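Local coordinates for protein DynF (Micromonospora chersina, PDB 6UBL) that is of unknown function but belongs to the dynemicin biosynthesis pathway and holds a palmitic acid in a beta barrel, consistent with binding a lipid-like molecule, at residues N20-A25 and L206-M211; D38-N43 and F200-Y205; D61-V66 and L85-M90. All blocks are in the same frame, centred on the assembly; numbering follows the deposited sequence.

From the N terminus, the first segment involved is 20-25, which the C-terminal tail 206-211 meets to close the widest loop, interaction 1. Strand 37-50 follows and is later met by the last strand, 193-205, in interaction 2, so this closure lies within the first. The shortest loop, interaction 3, pairs strands 54-68 and 81-92 and falls within both of the others; none of the three cross. Side by side, strands 193-205, 37-50, 54-68 and 81-92 form a continuous part of the barrel wall, with interactions 2 and 3 both touching the palmitic acid. Asn39 and Arg65 link the wall to residues 20-21, while Met211 packs on Trp63.

Interaction 1: N20-A25 and L206-M211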
loop_
_atom_site.group_PDB
_atom_site.type_symbol
_atom_site.label_atom_id
_atom_site.label_comp_id
_atom_site.label_asym_id
_atom_site.label_seq_id
_atom_site.Cartn_x
_atom_site.Cartn_y
_atom_site.Cartn_z
ATOM N N ASN A 20 -13.211 21.238 -15.535
ATOM C CA ASN A 20 -12.448 21.674 -14.383
ATOM C C ASN A 20 -13.306 22.538 -13.470
ATOM O O ASN A 20 -14.188 23.285 -13.915
ATOM C CB ASN A 20 -11.237 22.456 -14.871
ATOM C CG ASN A 20 -10.102 21.555 -15.276
ATOM O OD1 ASN A 20 -9.347 21.069 -14.443
ATOM N ND2 ASN A 20 -10.025 21.256 -16.574
ATOM N N VAL A 21 -13.032 22.422 -12.176
ATOM C CA VAL A 21 -13.677 23.216 -11.145
ATOM C C VAL A 21 -12.607 24.050 -10.458
ATOM O O VAL A 21 -11.569 23.521 -10.033
ATOM C CB VAL A 21 -14.415 22.331 -10.127
ATOM C CG1 VAL A 21 -15.230 23.188 -9.178
ATOM C CG2 VAL A 21 -15.307 21.316 -10.845
ATOM N N TYR A 22 -12.864 25.353 -10.354
ATOM C CA TYR A 22 -11.921 26.312 -9.802
ATOM C C TYR A 22 -12.602 27.132 -8.717
ATOM O O TYR A 22 -13.799 26.984 -8.449
ATOM C CB TYR A 22 -11.456 27.282 -10.893
ATOM C CG TYR A 22 -10.738 26.612 -12.030
ATOM C CD1 TYR A 22 -9.454 26.124 -11.864
ATOM C CD2 TYR A 22 -11.351 26.464 -13.252
ATOM C CE1 TYR A 22 -8.795 25.510 -12.909
ATOM C CE2 TYR A 22 -10.713 25.848 -14.304
ATOM C CZ TYR A 22 -9.426 25.380 -14.119
ATOM O OH TYR A 22 -8.787 24.768 -15.176
ATOM N N ALA A 23 -11.812 28.006 -8.093
ATOM C CA ALA A 23 -12.326 28.910 -7.069
ATOM C C ALA A 23 -13.580 29.631 -7.546
ATOM O O ALA A 23 -13.677 30.046 -8.705
ATOM C CB ALA A 23 -11.257 29.942 -6.700
ATOM N N GLY A 24 -14.531 29.801 -6.626
ATOM C CA GLY A 24 -15.811 30.393 -6.951
ATOM C C GLY A 24 -16.903 29.346 -6.860
ATOM O O GLY A 24 -18.029 29.622 -6.435
ATOM N N ALA A 25 -16.557 28.131 -7.256
ATOM C CA ALA A 25 -17.502 27.029 -7.222
ATOM C C ALA A 25 -17.827 26.664 -5.777
ATOM O O ALA A 25 -16.913 26.529 -4.952
ATOM C CB ALA A 25 -16.911 25.824 -7.943
ATOM N N LEU A 206 -8.769 26.461 -6.177
ATOM C CA LEU A 206 -7.822 27.488 -6.571
ATOM C C LEU A 206 -8.258 28.186 -7.855
ATOM O O LEU A 206 -9.042 27.657 -8.651
ATOM C CB LEU A 206 -6.453 26.847 -6.801
ATOM C CG LEU A 206 -5.911 26.147 -5.558
ATOM C CD1 LEU A 206 -4.659 25.356 -5.900
ATOM C CD2 LEU A 206 -5.640 27.161 -4.465
ATOM N N LYS A 207 -7.747 29.397 -8.035
ATOM C CA LYS A 207 -7.815 30.046 -9.330
ATOM C C LYS A 207 -6.769 29.424 -10.254
ATOM O O LYS A 207 -5.713 28.980 -9.791
ATOM C CB LYS A 207 -7.518 31.536 -9.183
ATOM C CG LYS A 207 -8.527 32.323 -8.363
ATOM C CD LYS A 207 -8.097 33.777 -8.243
ATOM C CE LYS A 207 -9.197 34.644 -7.646
ATOM N NZ LYS A 207 -9.750 34.120 -6.371
ATOM N N PRO A 208 -7.023 29.399 -11.569
ATOM C CA PRO A 208 -5.999 28.874 -12.488
ATOM C C PRO A 208 -4.631 29.506 -12.289
ATOM O O PRO A 208 -3.616 28.806 -12.388
ATOM C CB PRO A 208 -6.589 29.153 -13.877
ATOM C CG PRO A 208 -8.079 29.178 -13.651
ATOM C CD PRO A 208 -8.278 29.746 -12.265
ATOM N N ASP A 209 -4.570 30.807 -12.002
ATOM C CA ASP A 209 -3.281 31.478 -11.857
ATOM C C ASP A 209 -2.607 31.205 -10.517
ATOM O O ASP A 209 -1.513 31.725 -10.276
ATOM C CB ASP A 209 -3.400 32.984 -12.120
ATOM C CG ASP A 209 -4.212 33.713 -11.064
ATOM O OD1 ASP A 209 -4.610 33.091 -10.054
ATOM O OD2 ASP A 209 -4.444 34.932 -11.238
ATOM N N GLN A 210 -3.237 30.442 -9.628
ATOM C CA GLN A 210 -2.595 30.033 -8.388
ATOM C C GLN A 210 -1.849 28.713 -8.528
ATOM O O GLN A 210 -1.361 28.181 -7.524
ATOM C CB GLN A 210 -3.636 29.880 -7.282
ATOM C CG GLN A 210 -4.223 31.173 -6.797
ATOM C CD GLN A 210 -5.252 30.942 -5.723
ATOM O OE1 GLN A 210 -6.364 30.495 -6.002
ATOM N NE2 GLN A 210 -4.880 31.216 -4.479
ATOM N N MET A 211 -1.758 28.176 -9.739
ATOM C CA MET A 211 -1.193 26.860 -9.961
ATOM C C MET A 211 -0.044 26.976 -10.958
ATOM O O MET A 211 0.307 26.020 -11.642
ATOM C CB MET A 211 -2.282 25.929 -10.494
ATOM C CG MET A 211 -3.557 26.022 -9.673
ATOM S SD MET A 211 -4.919 25.059 -10.356
ATOM C CE MET A 211 -4.091 23.483 -10.369
ATOM O OXT MET A 211 0.566 28.046 -11.090
#
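The C-terminal tail of the barrel, a short 3-10 turn following the last strand, docks here on the loop that leaves strand 20-21. One backbone bond joins them: Ala23 N donates to Leu206 O at 2.8 Å, nearly straight at 165°, although the N-H arrives from above the carbonyl plane instead of along a lone pair. The same oxygen lies 3.3 Å from Tyr22 CB and in the plane of the tyrosine ring, at its edge. With CG anti to its carbonyl carbon (chi1 -62°), Tyr22 presents one ring face to Pro208, whose CG sits over the middle of the ring, 3.8 Å from its centroid, in a CH-pi contact. An alanine here would remove that face and is likely to loosen the hold on the proline and on the tail behind it. Beside this, Ala23 CB touches Lys207 CG at 4.0 Å. The turn is braced from within, because Lys207 N bonds to Gln210 OE1 at 2.7 Å, in the amide plane and on a lone pair, so the glutamine amide reaches back to the residue before the turn. The tail lies against strand 37-50, where Asn39 bonds to the backbone of both Val21 and Leu206 and touches the Tyr22 side chain; on strand 54-68, Trp63 packs against Leu206 and Met211.

Interaction 2: D38-N43 and F200-Y205; sequences DNLGIN and FNMGGY. With PLM (palmitic acid), chain C.
Strands 38-43 and 200-205 run antiparallel with a 146° angle between their directions, and a beta bulge between Leu40 and Ile42 shifts the register by one residue. Gly41 is bonded through both its backbone N and its O, N donating to Gly204 O at 2.9 Å and O accepting Gly203 N from above the carbonyl plane. A CB on Gly203 would come tightly against Gly41 O. Further along, Asn43 and Asn201 exchange both backbone bonds and add a third through their side chains, where Asn201 ND2 meets a lone pair of Asn43 OD1 at 3.1 Å while the amide planes stand 66° apart. Ile42 and Met202 point to the opposite face, toward the palmitic acid. Met202, bent at chi2 and chi3, brings CE to 4.0 Å from Leu40 CD1 and SD to 3.6 Å from PLM C8. Ile42, its CG1 anti to the backbone N, reaches with CD1 to within 3.3 Å of PLM CB, and the Phe200 ring borders the same alkyl chain, with CZ near PLM C7. At the other end Tyr205 OH donates to Asp38 OD1 at 2.7 Å, from above the carboxylate plane. Asp38 OD2 makes a salt bridge with Arg68 NE and lies 2.6 Å from PLM O1. An approach so short implies that one of the two acids probably carries a proton, while the arginine would favour negative charge on this pair.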
loop_
_atom_site.group_PDB
_atom_site.type_symbol
_atom_site.label_atom_id
_atom_site.label_comp_id
_atom_site.label_asym_id
_atom_site.label_seq_id
_atom_site.Cartn_x
_atom_site.Cartn_y
_atom_site.Cartn_z
ATOM N N ASP A 38 -11.336 18.602 -9.727
ATOM C CA ASP A 38 -11.137 19.569 -8.658
ATOM C C ASP A 38 -9.701 20.076 -8.699
ATOM O O ASP A 38 -8.753 19.283 -8.691
ATOM C CB ASP A 38 -11.426 18.906 -7.310
ATOM C CG ASP A 38 -12.879 18.501 -7.161
ATOM O OD1 ASP A 38 -13.751 19.204 -7.700
ATOM O OD2 ASP A 38 -13.148 17.469 -6.512
ATOM N N ASN A 39 -9.546 21.400 -8.716
ATOM C CA ASN A 39 -8.238 22.052 -8.668
ATOM C C ASN A 39 -8.115 22.612 -7.260
ATOM O O ASN A 39 -8.715 23.636 -6.941
ATOM C CB ASN A 39 -8.143 23.138 -9.725
ATOM C CG ASN A 39 -8.162 22.576 -11.139
ATOM O OD1 ASN A 39 -7.108 22.357 -11.742
ATOM N ND2 ASN A 39 -9.353 22.324 -11.665
ATOM N N LEU A 40 -7.357 21.924 -6.411
ATOM C CA LEU A 40 -7.388 22.164 -4.976
ATOM C C LEU A 40 -6.011 22.450 -4.398
ATOM O O LEU A 40 -5.018 21.834 -4.788
ATOM C CB LEU A 40 -7.948 20.928 -4.256
ATOM C CG LEU A 40 -9.389 20.550 -4.563
ATOM C CD1 LEU A 40 -9.643 19.105 -4.139
ATOM C CD2 LEU A 40 -10.340 21.498 -3.863
ATOM N N GLY A 41 -5.978 23.343 -3.414
ATOM C CA GLY A 41 -4.773 23.532 -2.644
ATOM C C GLY A 41 -4.569 22.410 -1.638
ATOM O O GLY A 41 -5.508 21.716 -1.246
ATOM N N ILE A 42 -3.313 22.238 -1.221
ATOM C CA ILE A 42 -2.951 21.209 -0.251
ATOM C C ILE A 42 -1.629 21.592 0.398
ATOM O O ILE A 42 -0.764 22.198 -0.229
ATOM C CB ILE A 42 -2.887 19.812 -0.923
ATOM C CG1 ILE A 42 -2.554 18.727 0.114
ATOM C CG2 ILE A 42 -1.848 19.788 -2.042
ATOM C CD1 ILE A 42 -2.603 17.314 -0.437
ATOM N N ASN A 43 -1.474 21.230 1.669
ATOM C CA ASN A 43 -0.194 21.314 2.359
ATOM C C ASN A 43 0.048 19.995 3.088
ATOM O O ASN A 43 -0.881 19.212 3.330
ATOM C CB ASN A 43 -0.111 22.509 3.311
ATOM C CG ASN A 43 -1.180 22.502 4.375
ATOM O OD1 ASN A 43 -1.240 21.593 5.203
ATOM N ND2 ASN A 43 -2.038 23.517 4.357
ATOM N N PHE A 200 -1.358 15.704 6.075
ATOM C CA PHE A 200 -1.697 16.744 5.117
ATOM C C PHE A 200 -3.022 17.386 5.486
ATOM O O PHE A 200 -3.786 16.864 6.302
ATOM C CB PHE A 200 -1.696 16.232 3.661
ATOM C CG PHE A 200 -2.790 15.242 3.326
ATOM C CD1 PHE A 200 -4.011 15.669 2.812
ATOM C CD2 PHE A 200 -2.591 13.873 3.489
ATOM C CE1 PHE A 200 -5.008 14.761 2.494
ATOM C CE2 PHE A 200 -3.582 12.969 3.167
ATOM C CZ PHE A 200 -4.796 13.411 2.665
ATOM N N ASN A 201 -3.267 18.543 4.876
ATOM C CA ASN A 201 -4.549 19.216 4.954
ATOM C C ASN A 201 -4.958 19.611 3.551
ATOM O O ASN A 201 -4.147 20.158 2.797
ATOM C CB ASN A 201 -4.489 20.496 5.795
ATOM C CG ASN A 201 -4.135 20.230 7.227
ATOM O OD1 ASN A 201 -4.938 19.702 7.991
ATOM N ND2 ASN A 201 -2.919 20.594 7.606
ATOM N N MET A 202 -6.203 19.326 3.198
ATOM C CA MET A 202 -6.746 19.872 1.967
ATOM C C MET A 202 -7.056 21.348 2.171
ATOM O O MET A 202 -7.499 21.761 3.248
ATOM C CB MET A 202 -8.031 19.150 1.579
ATOM C CG MET A 202 -7.882 17.660 1.335
ATOM S SD MET A 202 -6.576 17.212 0.175
ATOM C CE MET A 202 -7.083 18.113 -1.294
ATOM N N GLY A 203 -6.778 22.150 1.147
ATOM C CA GLY A 203 -7.275 23.508 1.110
ATOM C C GLY A 203 -8.593 23.570 0.370
ATOM O O GLY A 203 -9.430 22.670 0.495
ATOM N N GLY A 204 -8.784 24.624 -0.420
ATOM C CA GLY A 204 -10.003 24.773 -1.201
ATOM C C GLY A 204 -9.708 24.927 -2.680
ATOM O O GLY A 204 -8.576 24.711 -3.131
ATOM N N TYR A 205 -10.732 25.273 -3.451
ATOM C CA TYR A 205 -10.537 25.440 -4.882
ATOM C C TYR A 205 -9.606 26.616 -5.157
ATOM O O TYR A 205 -9.641 27.645 -4.468
ATOM C CB TYR A 205 -11.863 25.687 -5.604
ATOM C CG TYR A 205 -12.711 24.448 -5.769
ATOM C CD1 TYR A 205 -12.244 23.354 -6.484
ATOM C CD2 TYR A 205 -13.990 24.393 -5.251
ATOM C CE1 TYR A 205 -13.027 22.224 -6.645
ATOM C CE2 TYR A 205 -14.784 23.284 -5.410
ATOM C CZ TYR A 205 -14.298 22.194 -6.110
ATOM O OH TYR A 205 -15.105 21.100 -6.261
HETATM C C1 PLM C . -12.107 15.069 -4.444
HETATM O O1 PLM C . -11.495 15.845 -5.300
HETATM O O2 PLM C . -13.295 15.099 -4.250
HETATM C C2 PLM C . -11.190 14.149 -3.703
HETATM C C3 PLM C . -9.972 14.791 -3.093
HETATM C C4 PLM C . -9.199 13.738 -2.359
HETATM C C5 PLM C . -7.733 13.956 -2.312
HETATM C C6 PLM C . -7.014 12.810 -1.642
HETATM C C7 PLM C . -5.939 13.310 -0.715
HETATM C C8 PLM C . -5.051 14.339 -1.369
HETATM C C9 PLM C . -4.275 13.815 -2.546
HETATM C CA PLM C . -2.907 13.331 -2.147
HETATM C CB PLM C . -1.945 14.483 -1.937
HETATM C CC PLM C . -0.571 14.167 -2.448
HETATM C CD PLM C . 0.466 13.932 -1.383
HETATM C CE PLM C . 1.543 13.000 -1.877
HETATM C CF PLM C . 2.845 13.074 -1.141
HETATM C CG PLM C . 3.855 12.140 -1.705
#

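Interaction 3: D61-V66 and L85-M90; sequences DGWVRV and LIEMKM. With PLM (palmitic acid), chain C.
In the conformer described, Met88 SD lies 3.3 Å from PLM CC, and Val66 CG1 reaches the carboxyl end of the same palmitic acid, so strands 61-66 and 85-90 both supply atoms to its surroundings. Behind them, Leu85 CD1 packs against Val64 CB at 3.6 Å and also reaches Val66 CG2, while Val64 CG1 lies alongside Met88 CG. The other face carries Trp63, Arg65, Glu87 and Lys89. Trp63, held with CG in the crowded position between N and carbonyl carbon (chi1 50°), lays its indole across the neighbouring strand: Lys89 CB sits over one face toward the rim, 3.6 Å from CZ2, and Glu87 CG meets the ring edge in its plane. Glu87 OE1 takes Arg65 NH1 on its anti lone pair in a 2.9 Å salt bridge, the carboxylate turned 80° from the guanidinium, with Ile86 CD1 over one guanidinium face. Asn39 OD1 at NE and Asn20 OD1 at NH2 accept further hydrogen bonds from Arg65 and fix its rotation. At the far end Gly62 approaches Met90 so closely, 4.1 Å between CA atoms, that a CB would clash with Lys89 O. Ile86 and Glu87 both stand opposite Arg65, with Ile86 N bonding to Arg65 O and Arg65 N to Glu87 O: a classic beta bulge in the antiparallel barrel wall, whose Val66 and Met88 side chains line the palmitic acid site.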
loop_
_atom_site.group_PDB
_atom_site.type_symbol
_atom_site.label_atom_id
_atom_site.label_comp_id
_atom_site.label_asym_id
_atom_site.label_seq_id
_atom_site.Cartn_x
_atom_site.Cartn_y
_atom_site.Cartn_z
ATOM N N ASP A 61 3.848 22.755 0.371
ATOM C CA ASP A 61 2.643 23.455 -0.044
ATOM C C ASP A 61 2.513 23.277 -1.549
ATOM O O ASP A 61 3.511 23.174 -2.269
ATOM C CB ASP A 61 2.712 24.938 0.336
ATOM C CG ASP A 61 1.428 25.678 0.037
ATOM O OD1 ASP A 61 0.354 25.212 0.478
ATOM O OD2 ASP A 61 1.486 26.754 -0.602
ATOM N N GLY A 62 1.277 23.217 -2.024
ATOM C CA GLY A 62 1.081 23.081 -3.449
ATOM C C GLY A 62 -0.352 22.803 -3.831
ATOM O O GLY A 62 -1.280 23.339 -3.215
ATOM N N TRP A 63 -0.546 21.977 -4.854
ATOM C CA TRP A 63 -1.880 21.756 -5.381
ATOM C C TRP A 63 -1.987 20.356 -5.962
ATOM O O TRP A 63 -0.984 19.699 -6.266
ATOM C CB TRP A 63 -2.240 22.811 -6.428
ATOM C CG TRP A 63 -1.203 23.014 -7.492
ATOM C CD1 TRP A 63 -0.244 23.986 -7.525
ATOM C CD2 TRP A 63 -1.028 22.241 -8.689
ATOM N NE1 TRP A 63 0.513 23.867 -8.662
ATOM C CE2 TRP A 63 0.061 22.803 -9.394
ATOM C CE3 TRP A 63 -1.678 21.130 -9.229
ATOM C CZ2 TRP A 63 0.508 22.294 -10.611
ATOM C CZ3 TRP A 63 -1.231 20.622 -10.438
ATOM C CH2 TRP A 63 -0.152 21.198 -11.116
ATOM N N VAL A 64 -3.232 19.906 -6.088
ATOM C CA VAL A 64 -3.567 18.654 -6.743
ATOM C C VAL A 64 -4.738 18.913 -7.679
ATOM O O VAL A 64 -5.552 19.817 -7.463
ATOM C CB VAL A 64 -3.918 17.529 -5.756
ATOM C CG1 VAL A 64 -2.703 17.127 -4.934
ATOM C CG2 VAL A 64 -5.066 17.963 -4.844
ATOM N N ARG A 65 -4.817 18.101 -8.729
ATOM C CA ARG A 65 -5.954 18.059 -9.644
ATOM C C ARG A 65 -6.496 16.634 -9.588
ATOM O O ARG A 65 -5.767 15.671 -9.875
ATOM C CB ARG A 65 -5.522 18.476 -11.044
ATOM C CG ARG A 65 -5.006 19.934 -11.078
ATOM C CD ARG A 65 -4.647 20.413 -12.474
ATOM N NE ARG A 65 -5.818 20.335 -13.334
ATOM C CZ ARG A 65 -5.880 19.589 -14.426
ATOM N NH1 ARG A 65 -4.827 18.901 -14.832
ATOM N NH2 ARG A 65 -6.999 19.550 -15.131
ATOM N N VAL A 66 -7.764 16.499 -9.190
ATOM C CA VAL A 66 -8.376 15.203 -8.926
ATOM C C VAL A 66 -9.659 15.118 -9.740
ATOM O O VAL A 66 -10.574 15.926 -9.546
ATOM C CB VAL A 66 -8.684 15.005 -7.433
ATOM C CG1 VAL A 66 -9.401 13.684 -7.199
ATOM C CG2 VAL A 66 -7.398 15.092 -6.598
ATOM N N LEU A 85 -6.011 10.911 -9.179
ATOM C CA LEU A 85 -5.135 12.065 -9.013
ATOM C C LEU A 85 -4.364 12.203 -10.321
ATOM O O LEU A 85 -3.553 11.340 -10.661
ATOM C CB LEU A 85 -4.204 11.838 -7.826
ATOM C CG LEU A 85 -3.131 12.869 -7.527
ATOM C CD1 LEU A 85 -3.741 14.240 -7.326
ATOM C CD2 LEU A 85 -2.336 12.442 -6.293
ATOM N N ILE A 86 -4.643 13.267 -11.077
ATOM C CA ILE A 86 -4.121 13.385 -12.437
ATOM C C ILE A 86 -2.953 14.355 -12.584
ATOM O O ILE A 86 -2.244 14.299 -13.607
ATOM C CB ILE A 86 -5.212 13.710 -13.478
ATOM C CG1 ILE A 86 -5.808 15.107 -13.254
ATOM C CG2 ILE A 86 -6.314 12.665 -13.455
ATOM C CD1 ILE A 86 -6.817 15.515 -14.336
ATOM N N GLU A 87 -2.730 15.230 -11.608
ATOM C CA GLU A 87 -1.593 16.133 -11.672
ATOM C C GLU A 87 -1.374 16.673 -10.267
ATOM O O GLU A 87 -2.333 16.838 -9.504
ATOM C CB GLU A 87 -1.854 17.314 -12.626
ATOM C CG GLU A 87 -0.583 18.046 -13.054
ATOM C CD GLU A 87 -0.839 19.133 -14.080
ATOM O OE1 GLU A 87 -2.015 19.457 -14.330
ATOM O OE2 GLU A 87 0.145 19.651 -14.662
ATOM N N MET A 88 -0.107 16.902 -9.920
ATOM C CA MET A 88 0.258 17.423 -8.611
ATOM C C MET A 88 1.502 18.287 -8.749
ATOM O O MET A 88 2.313 18.099 -9.664
ATOM C CB MET A 88 0.560 16.288 -7.630
ATOM C CG MET A 88 0.930 16.717 -6.217
ATOM S SD MET A 88 0.978 15.263 -5.151
ATOM C CE MET A 88 2.328 14.325 -5.845
ATOM N N LYS A 89 1.634 19.245 -7.837
ATOM C CA LYS A 89 2.917 19.899 -7.602
ATOM C C LYS A 89 2.919 20.356 -6.148
ATOM O O LYS A 89 2.102 21.200 -5.765
ATOM C CB LYS A 89 3.151 21.096 -8.531
ATOM C CG LYS A 89 4.547 21.704 -8.352
ATOM C CD LYS A 89 4.889 22.778 -9.384
ATOM C CE LYS A 89 6.388 23.116 -9.363
ATOM N NZ LYS A 89 6.800 24.045 -10.456
ATOM N N MET A 90 3.810 19.796 -5.336
ATOM C CA MET A 90 4.031 20.297 -3.988
ATOM C C MET A 90 5.513 20.587 -3.814
ATOM O O MET A 90 6.362 19.835 -4.299
ATOM C CB MET A 90 3.576 19.298 -2.942
ATOM C CG MET A 90 2.101 19.004 -3.017
ATOM S SD MET A 90 1.557 17.883 -1.741
ATOM C CE MET A 90 1.453 19.022 -0.361
HETATM C C1 PLM C . -12.107 15.069 -4.444
HETATM O O1 PLM C . -11.495 15.845 -5.300
HETATM O O2 PLM C . -13.295 15.099 -4.250
HETATM C C2 PLM C . -11.190 14.149 -3.703
HETATM C C3 PLM C . -9.972 14.791 -3.093
HETATM C C4 PLM C . -9.199 13.738 -2.359
HETATM C C5 PLM C . -7.733 13.956 -2.312
HETATM C C6 PLM C . -7.014 12.810 -1.642
HETATM C C7 PLM C . -5.939 13.310 -0.715
HETATM C C8 PLM C . -5.051 14.339 -1.369
HETATM C C9 PLM C . -4.275 13.815 -2.546
HETATM C CA PLM C . -2.907 13.331 -2.147
HETATM C CB PLM C . -1.945 14.483 -1.937
HETATM C CC PLM C . -0.571 14.167 -2.448
HETATM C CD PLM C . 0.466 13.932 -1.383
HETATM C CE PLM C . 1.543 13.000 -1.877
HETATM C CF PLM C . 2.845 13.074 -1.141
HETATM C CG PLM C . 3.855 12.140 -1.705
#